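Local coordinates for putative uncharacterized protein PH0300 (Pyrococcus horikoshii, PDB 3VRH), which catalyses the ATP-dependent 2-thiolation of 5-methyluridine 54 in the T loop of tRNAs, a modification that stabilises tRNA at high temperature, at residues 128-133 against 288-293; 135-140 against 273-278. All coordinates share one frame; numbering follows the deposited sequence.

Contact 1: residues 128-133 against 288-293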
ATOM      1  N   CYS A 128     -19.592  12.860   7.324  1.00 35.50           N
ATOM      2  CA  CYS A 128     -19.541  11.473   6.892  1.00 35.57           C
ATOM      3  C   CYS A 128     -18.852  10.552   7.900  1.00 37.18           C
ATOM      4  O   CYS A 128     -19.075   9.337   7.888  1.00 37.66           O
ATOM      5  CB  CYS A 128     -18.927  11.367   5.492  1.00 38.02           C
ATOM      6  SG  CYS A 128     -19.939  12.250   4.254  1.00 42.40           S
ATOM      7  N   SER A 129     -18.043  11.126   8.784  1.00 30.84           N
ATOM      8  CA  SER A 129     -17.352  10.338   9.804  1.00 35.75           C
ATOM      9  C   SER A 129     -18.256   9.939  10.985  1.00 38.39           C
ATOM     10  O   SER A 129     -18.268   8.763  11.400  1.00 33.85           O
ATOM     11  CB  SER A 129     -16.116  11.076  10.327  1.00 39.14           C
ATOM     12  OG  SER A 129     -15.627  10.416  11.479  1.00 42.18           O
ATOM     13  N   TYR A 130     -18.994  10.901  11.548  1.00 30.52           N
ATOM     14  CA  TYR A 130     -19.993  10.516  12.535  1.00 32.57           C
ATOM     15  C   TYR A 130     -21.186   9.811  11.866  1.00 28.81           C
ATOM     16  O   TYR A 130     -21.903   9.061  12.516  1.00 26.95           O
ATOM     17  CB  TYR A 130     -20.413  11.664  13.471  1.00 34.55           C
ATOM     18  CG  TYR A 130     -21.175  12.844  12.882  1.00 30.32           C
ATOM     19  CD1 TYR A 130     -22.564  12.827  12.777  1.00 30.79           C
ATOM     20  CD2 TYR A 130     -20.508  13.998  12.503  1.00 32.05           C
ATOM     21  CE1 TYR A 130     -23.256  13.921  12.282  1.00 29.56           C
ATOM     22  CE2 TYR A 130     -21.183  15.086  12.007  1.00 30.18           C
ATOM     23  CZ  TYR A 130     -22.553  15.053  11.896  1.00 31.85           C
ATOM     24  OH  TYR A 130     -23.213  16.164  11.390  1.00 31.17           O
ATOM     25  N   CYS A 131     -21.355  10.025  10.561  1.00 29.91           N
ATOM     26  CA  CYS A 131     -22.335   9.272   9.786  1.00 26.73           C
ATOM     27  C   CYS A 131     -22.026   7.789   9.842  1.00 27.91           C
ATOM     28  O   CYS A 131     -22.923   6.976  10.093  1.00 30.15           O
ATOM     29  CB  CYS A 131     -22.380   9.734   8.324  1.00 29.70           C
ATOM     30  SG  CYS A 131     -23.682   8.907   7.335  1.00 34.86           S
ATOM     31  N   GLY A 132     -20.758   7.446   9.612  1.00 32.34           N
ATOM     32  CA  GLY A 132     -20.287   6.067   9.641  1.00 30.25           C
ATOM     33  C   GLY A 132     -20.497   5.393  10.989  1.00 33.67           C
ATOM     34  O   GLY A 132     -21.013   4.262  11.051  1.00 31.11           O
ATOM     35  N   LEU A 133     -20.097   6.083  12.062  1.00 32.33           N
ATOM     36  CA  LEU A 133     -20.336   5.627  13.433  1.00 32.54           C
ATOM     37  C   LEU A 133     -21.828   5.335  13.644  1.00 31.34           C
ATOM     38  O   LEU A 133     -22.215   4.240  14.055  1.00 28.78           O
ATOM     39  CB  LEU A 133     -19.877   6.696  14.439  1.00 32.31           C
ATOM     40  CG  LEU A 133     -20.325   6.622  15.916  1.00 39.35           C
ATOM     41  CD1 LEU A 133     -19.718   5.414  16.646  1.00 39.91           C
ATOM     42  CD2 LEU A 133     -20.052   7.933  16.701  1.00 40.59           C
ATOM     43  N   LYS A 288     -22.170   8.391  23.705  1.00 38.95           N
ATOM     44  CA  LYS A 288     -21.463   9.601  24.124  1.00 41.84           C
ATOM     45  C   LYS A 288     -21.603  10.706  23.079  1.00 36.99           C
ATOM     46  O   LYS A 288     -21.892  11.855  23.416  1.00 42.08           O
ATOM     47  CB  LYS A 288     -19.985   9.321  24.443  1.00 42.14           C
ATOM     48  CG  LYS A 288     -19.783   8.492  25.707  1.00 54.46           C
ATOM     49  CD  LYS A 288     -18.313   8.195  25.996  1.00 54.85           C
ATOM     50  CE  LYS A 288     -17.651   9.352  26.738  1.00 60.26           C
ATOM     51  NZ  LYS A 288     -16.200   9.101  26.989  1.00 68.35           N
ATOM     52  N   PHE A 289     -21.411  10.359  21.810  1.00 37.64           N
ATOM     53  CA  PHE A 289     -21.509  11.361  20.752  1.00 35.36           C
ATOM     54  C   PHE A 289     -22.892  11.997  20.718  1.00 32.95           C
ATOM     55  O   PHE A 289     -23.024  13.215  20.660  1.00 34.29           O
ATOM     56  CB  PHE A 289     -21.167  10.770  19.376  1.00 31.48           C
ATOM     57  CG  PHE A 289     -21.385  11.736  18.249  1.00 38.15           C
ATOM     58  CD1 PHE A 289     -20.408  12.662  17.916  1.00 32.18           C
ATOM     59  CD2 PHE A 289     -22.586  11.745  17.540  1.00 34.49           C
ATOM     60  CE1 PHE A 289     -20.605  13.570  16.889  1.00 34.98           C
ATOM     61  CE2 PHE A 289     -22.797  12.648  16.508  1.00 33.40           C
ATOM     62  CZ  PHE A 289     -21.795  13.566  16.179  1.00 39.37           C
ATOM     63  N   TRP A 290     -23.925  11.160  20.752  1.00 33.69           N
ATOM     64  CA  TRP A 290     -25.294  11.646  20.627  1.00 34.02           C
ATOM     65  C   TRP A 290     -25.840  12.191  21.956  1.00 38.00           C
ATOM     66  O   TRP A 290     -26.920  12.801  22.000  1.00 35.35           O
ATOM     67  CB  TRP A 290     -26.207  10.556  20.000  1.00 34.09           C
ATOM     68  CG  TRP A 290     -25.962  10.430  18.525  1.00 30.59           C
ATOM     69  CD1 TRP A 290     -25.290   9.432  17.880  1.00 29.72           C
ATOM     70  CD2 TRP A 290     -26.312  11.390  17.517  1.00 29.97           C
ATOM     71  NE1 TRP A 290     -25.227   9.699  16.529  1.00 26.72           N
ATOM     72  CE2 TRP A 290     -25.851  10.892  16.284  1.00 27.27           C
ATOM     73  CE3 TRP A 290     -26.979  12.618  17.541  1.00 34.84           C
ATOM     74  CZ2 TRP A 290     -26.036  11.578  15.089  1.00 34.15           C
ATOM     75  CZ3 TRP A 290     -27.165  13.300  16.354  1.00 31.36           C
ATOM     76  CH2 TRP A 290     -26.693  12.780  15.144  1.00 33.40           C
ATOM     77  N   GLY A 291     -25.071  11.994  23.028  1.00 37.76           N
ATOM     78  CA  GLY A 291     -25.458  12.478  24.341  1.00 41.41           C
ATOM     79  C   GLY A 291     -26.754  11.832  24.793  1.00 45.00           C
ATOM     80  O   GLY A 291     -27.696  12.503  25.216  1.00 45.33           O
ATOM     81  N   LEU A 292     -26.791  10.510  24.684  1.00 46.97           N
ATOM     82  CA  LEU A 292     -27.997   9.747  24.936  1.00 44.77           C
ATOM     83  C   LEU A 292     -27.995   9.235  26.352  1.00 48.51           C
ATOM     84  O   LEU A 292     -26.994   8.692  26.831  1.00 44.17           O
ATOM     85  CB  LEU A 292     -28.093   8.572  23.967  1.00 38.90           C
ATOM     86  CG  LEU A 292     -28.333   8.974  22.516  1.00 36.40           C
ATOM     87  CD1 LEU A 292     -28.337   7.744  21.652  1.00 33.27           C
ATOM     88  CD2 LEU A 292     -29.637   9.733  22.371  1.00 43.00           C
ATOM     89  N   LYS A 293     -29.133   9.404  27.015  1.00 50.37           N
ATOM     90  CA  LYS A 293     -29.297   8.924  28.375  1.00 51.55           C
ATOM     91  C   LYS A 293     -30.157   7.667  28.372  1.00 52.19           C
ATOM     92  O   LYS A 293     -30.275   6.976  29.393  1.00 50.45           O
ATOM     93  CB  LYS A 293     -29.930  10.010  29.256  1.00 54.63           C
ATOM     94  CG  LYS A 293     -29.187  11.351  29.261  1.00 54.22           C
ATOM     95  CD  LYS A 293     -27.858  11.282  30.009  1.00 60.51           C
ATOM     96  CE  LYS A 293     -27.255  12.678  30.179  1.00 72.39           C
ATOM     97  NZ  LYS A 293     -26.236  12.757  31.274  1.00 66.16           N
TER
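The start of helix 127-145, which carries C128 and C131, ligands of the [4Fe-4S] cluster in the cluster-bound enzyme, packs through Y130 and L133 against F289 and W290 at the end of helix 285-290, within the C-terminal zinc module. Y130 and F289 bring their rings together with planes at 29° but slid well apart, the centroids 5.0 Å from each other. The overlap is confined to a rim: F289 CZ sits over one face of the Y130 ring, 3.4 Å from Y130 CG, while Y130 CB lies over the F289 face as a CH-pi donor, 4.0 Å from the centroid. A chi1 of 67° places the phenol between the backbone N and the carbonyl carbon of Y130, swung to meet this ring, and its OH is hydrogen-bonded to G119 N.

Between neighbours on the helix, F289 CE2 stands 3.5 Å above the plane of the W290 indole, over its centre. The indole in turn reaches back with CZ2 to Y130 CD1 at 4.4 Å, and its NE1 bonds to T134 OG1, one helical turn on from Y130. A Schellman motif, with G291 at positive phi as the C-prime residue, ends the helix. L133 CD2 meets F289 CB at 4.1 Å, oblique to the ring.

Contact 2: residues 135-140 against 273-278. With ZN (zinc ion), chain C.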
ATOM      1  N   LYS A 135     -24.304   5.004  11.519  1.00 25.76           N
ATOM      2  CA  LYS A 135     -24.928   4.008  10.666  1.00 28.09           C
ATOM      3  C   LYS A 135     -24.580   2.574  11.105  1.00 28.86           C
ATOM      4  O   LYS A 135     -25.449   1.691  11.135  1.00 28.76           O
ATOM      5  CB  LYS A 135     -24.563   4.244   9.194  1.00 27.85           C
ATOM      6  CG  LYS A 135     -25.256   3.266   8.242  1.00 31.98           C
ATOM      7  CD  LYS A 135     -24.751   3.399   6.780  1.00 37.95           C
ATOM      8  CE  LYS A 135     -25.486   2.410   5.853  1.00 38.21           C
ATOM      9  NZ  LYS A 135     -25.054   2.462   4.422  1.00 36.87           N
ATOM     10  N   ARG A 136     -23.316   2.347  11.446  1.00 24.53           N
ATOM     11  CA  ARG A 136     -22.855   1.016  11.838  1.00 27.41           C
ATOM     12  C   ARG A 136     -23.553   0.594  13.124  1.00 25.59           C
ATOM     13  O   ARG A 136     -23.913  -0.561  13.291  1.00 27.22           O
ATOM     14  CB  ARG A 136     -21.319   0.967  12.018  1.00 32.26           C
ATOM     15  CG  ARG A 136     -20.547   0.575  10.725  1.00 42.49           C
ATOM     16  CD  ARG A 136     -19.014   0.454  10.902  1.00 37.89           C
ATOM     17  NE  ARG A 136     -18.406   1.706  11.367  1.00 42.67           N
ATOM     18  CZ  ARG A 136     -18.084   2.729  10.574  1.00 45.80           C
ATOM     19  NH1 ARG A 136     -18.312   2.660   9.267  1.00 50.77           N
ATOM     20  NH2 ARG A 136     -17.546   3.829  11.083  1.00 43.42           N
ATOM     21  N   TYR A 137     -23.741   1.549  14.023  1.00 24.77           N
ATOM     22  CA  TYR A 137     -24.364   1.265  15.302  1.00 30.73           C
ATOM     23  C   TYR A 137     -25.815   0.861  15.098  1.00 29.88           C
ATOM     24  O   TYR A 137     -26.284  -0.130  15.665  1.00 29.54           O
ATOM     25  CB  TYR A 137     -24.305   2.482  16.228  1.00 24.12           C
ATOM     26  CG  TYR A 137     -25.053   2.266  17.541  1.00 33.57           C
ATOM     27  CD1 TYR A 137     -26.384   2.631  17.672  1.00 28.40           C
ATOM     28  CD2 TYR A 137     -24.420   1.699  18.647  1.00 32.58           C
ATOM     29  CE1 TYR A 137     -27.071   2.430  18.857  1.00 31.97           C
ATOM     30  CE2 TYR A 137     -25.092   1.511  19.836  1.00 33.83           C
ATOM     31  CZ  TYR A 137     -26.429   1.876  19.931  1.00 36.00           C
ATOM     32  OH  TYR A 137     -27.118   1.690  21.106  1.00 32.34           O
ATOM     33  N   ILE A 138     -26.520   1.648  14.294  1.00 25.92           N
ATOM     34  CA  ILE A 138     -27.943   1.407  14.060  1.00 27.03           C
ATOM     35  C   ILE A 138     -28.165   0.080  13.347  1.00 26.91           C
ATOM     36  O   ILE A 138     -29.092  -0.650  13.678  1.00 24.95           O
ATOM     37  CB  ILE A 138     -28.593   2.551  13.264  1.00 21.94           C
ATOM     38  CG1 ILE A 138     -28.608   3.832  14.097  1.00 27.67           C
ATOM     39  CG2 ILE A 138     -30.021   2.174  12.843  1.00 26.85           C
ATOM     40  CD1 ILE A 138     -29.214   5.044  13.379  1.00 28.74           C
ATOM     41  N   MET A 139     -27.304  -0.230  12.373  1.00 26.43           N
ATOM     42  CA  MET A 139     -27.410  -1.485  11.637  1.00 30.04           C
ATOM     43  C   MET A 139     -27.310  -2.637  12.617  1.00 27.07           C
ATOM     44  O   MET A 139     -28.096  -3.578  12.567  1.00 24.59           O
ATOM     45  CB  MET A 139     -26.289  -1.651  10.602  1.00 28.37           C
ATOM     46  CG  MET A 139     -26.416  -0.818   9.343  1.00 33.52           C
ATOM     47  SD  MET A 139     -24.817  -0.832   8.497  1.00 38.85           S
ATOM     48  CE  MET A 139     -24.590  -2.589   8.295  1.00 21.10           C
ATOM     49  N   ASN A 140     -26.323  -2.556  13.500  1.00 25.03           N
ATOM     50  CA  ASN A 140     -26.097  -3.635  14.432  1.00 29.36           C
ATOM     51  C   ASN A 140     -27.182  -3.741  15.497  1.00 26.16           C
ATOM     52  O   ASN A 140     -27.656  -4.823  15.762  1.00 26.86           O
ATOM     53  CB  ASN A 140     -24.712  -3.547  15.073  1.00 27.36           C
ATOM     54  CG  ASN A 140     -24.454  -4.697  16.032  1.00 30.60           C
ATOM     55  OD1 ASN A 140     -24.252  -5.836  15.623  1.00 28.59           O
ATOM     56  ND2 ASN A 140     -24.470  -4.398  17.308  1.00 28.46           N
ATOM     57  N   LYS A 273     -23.416   1.458  29.506  1.00 47.57           N
ATOM     58  CA  LYS A 273     -24.286   1.811  30.632  1.00 55.11           C
ATOM     59  C   LYS A 273     -25.612   2.424  30.193  1.00 53.98           C
ATOM     60  O   LYS A 273     -26.494   2.687  31.023  1.00 49.16           O
ATOM     61  CB  LYS A 273     -23.579   2.789  31.588  1.00 56.44           C
ATOM     62  CG  LYS A 273     -22.327   2.222  32.263  1.00 63.42           C
ATOM     63  CD  LYS A 273     -21.868   3.067  33.445  1.00 63.23           C
ATOM     64  CE  LYS A 273     -20.873   2.287  34.309  1.00 72.21           C
ATOM     65  NZ  LYS A 273     -20.388   3.050  35.503  1.00 70.90           N
ATOM     66  N   ILE A 274     -25.749   2.674  28.895  1.00 46.40           N
ATOM     67  CA  ILE A 274     -26.967   3.293  28.383  1.00 49.50           C
ATOM     68  C   ILE A 274     -27.810   2.324  27.565  1.00 46.07           C
ATOM     69  O   ILE A 274     -29.007   2.185  27.804  1.00 43.23           O
ATOM     70  CB  ILE A 274     -26.667   4.557  27.548  1.00 46.93           C
ATOM     71  CG1 ILE A 274     -26.036   5.625  28.430  1.00 48.49           C
ATOM     72  CG2 ILE A 274     -27.948   5.112  26.942  1.00 49.64           C
ATOM     73  CD1 ILE A 274     -26.816   5.890  29.688  1.00 48.15           C
ATOM     74  N   CYS A 275     -27.176   1.642  26.617  1.00 42.41           N
ATOM     75  CA  CYS A 275     -27.911   0.844  25.649  1.00 39.14           C
ATOM     76  C   CYS A 275     -27.497  -0.615  25.720  1.00 43.31           C
ATOM     77  O   CYS A 275     -28.088  -1.468  25.052  1.00 40.44           O
ATOM     78  CB  CYS A 275     -27.647   1.369  24.237  1.00 41.82           C
ATOM     79  SG  CYS A 275     -25.984   0.922  23.602  1.00 45.21           S
ATOM     80  N   ARG A 276     -26.460  -0.881  26.511  1.00 47.13           N
ATOM     81  CA  ARG A 276     -25.975  -2.238  26.760  1.00 45.38           C
ATOM     82  C   ARG A 276     -25.385  -2.924  25.540  1.00 44.84           C
ATOM     83  O   ARG A 276     -25.218  -4.141  25.530  1.00 46.79           O
ATOM     84  CB  ARG A 276     -27.068  -3.112  27.380  1.00 49.35           C
ATOM     85  CG  ARG A 276     -27.406  -2.773  28.839  1.00 57.52           C
ATOM     86  CD  ARG A 276     -28.484  -3.720  29.332  1.00 57.48           C
ATOM     87  NE  ARG A 276     -29.320  -4.091  28.196  1.00 65.34           N
ATOM     88  CZ  ARG A 276     -30.500  -3.550  27.913  1.00 66.81           C
ATOM     89  NH1 ARG A 276     -31.035  -2.625  28.711  1.00 67.20           N
ATOM     90  NH2 ARG A 276     -31.148  -3.951  26.831  1.00 64.06           N
ATOM     91  N   MET A 277     -25.070  -2.146  24.512  1.00 42.49           N
ATOM     92  CA  MET A 277     -24.376  -2.692  23.353  1.00 43.12           C
ATOM     93  C   MET A 277     -22.884  -2.553  23.635  1.00 43.69           C
ATOM     94  O   MET A 277     -22.497  -1.695  24.424  1.00 45.15           O
ATOM     95  CB  MET A 277     -24.793  -1.957  22.074  1.00 39.34           C
ATOM     96  CG  MET A 277     -26.298  -2.064  21.780  1.00 34.31           C
ATOM     97  SD  MET A 277     -26.870  -3.769  21.680  1.00 41.26           S
ATOM     98  CE  MET A 277     -26.139  -4.311  20.140  1.00 40.48           C
ATOM     99  N   PRO A 278     -22.053  -3.414  23.023  1.00 45.36           N
ATOM    100  CA  PRO A 278     -20.614  -3.472  23.322  1.00 48.17           C
ATOM    101  C   PRO A 278     -19.980  -2.099  23.412  1.00 51.84           C
ATOM    102  O   PRO A 278     -20.258  -1.218  22.599  1.00 47.92           O
ATOM    103  CB  PRO A 278     -20.022  -4.252  22.139  1.00 47.33           C
ATOM    104  CG  PRO A 278     -21.230  -4.759  21.322  1.00 51.09           C
ATOM    105  CD  PRO A 278     -22.464  -4.501  22.121  1.00 45.19           C
TER
HETATM  106 ZN    ZN C 402     -24.516   2.960  24.176  1.00 39.98          ZN
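On helix 127-145, Y137 meets C275 and M277 of the loop that opens the C-terminal zinc site, and N140, one turn on, meets M277. The metal bond is made by C275 SG, which lies 2.6 Å from zinc in a four-cysteine site completed by C272, C284 and C287. The amide of M277 also points at this sulfur, M277 N to C275 SG 3.3 Å with an N-H...S angle of 156°, although the modelled place of the sulfur is less sure.

A sulfur-aromatic contact joins the same cysteine to the helix. C275 SG lies at the edge of the Y137 ring, near its plane and 5.0 Å from the centroid; it is modelled too close to the hydroxyl, so its exact place is doubtful. With CG anti to the backbone N, chi1 175°, the tyrosine extends from the helix to reach the site, and its ring stacks with that of F286.

The apolar contact is between M277 CB and Y137 CE2, 4.1 Å apart. By van der Waals approach the thioether, bent at chi2 and chi3, carries its methyl CE to N140 ND2 at 3.3 Å. Both ends of the N140 amide are hydrogen-bonded, OD1 by I190 N and ND2 to K188 O, which holds its rotation where the methyl meets it. Replacing Y137 by an alanine would probably leave F286 without the stacked tyrosine ring and open a gap beside C275 and M277.

A cysteine sulfur bound to zinc is likely to carry thiolate character; if the modelled place of the sulfur holds, the M277 N-H would probably disperse part of that charge, at a cysteine buried beside the Y137 edge.

Both contacts tie helix 127-145 to the C-terminal zinc module, contact 1 near the start of the helix and contact 2 further along, with centres about 10 Å apart. On the zinc side they meet directly, I274 CG1 lying 3.6 Å from L292 O, and F286 joins them by packing its ring on both W290 and Y137. The zinc ion is about 9 Å from the side chain of W290. Along the same helix, C128 and C131 are ligands in the cluster-bound enzyme and K135 binds ATP; this structure instead holds a C128-C220 disulfide. The bicine pocket, built from A53 to S60, T153 to H155 and D159, takes no residue from either contact; N140 lies about 12 Å from the ligand.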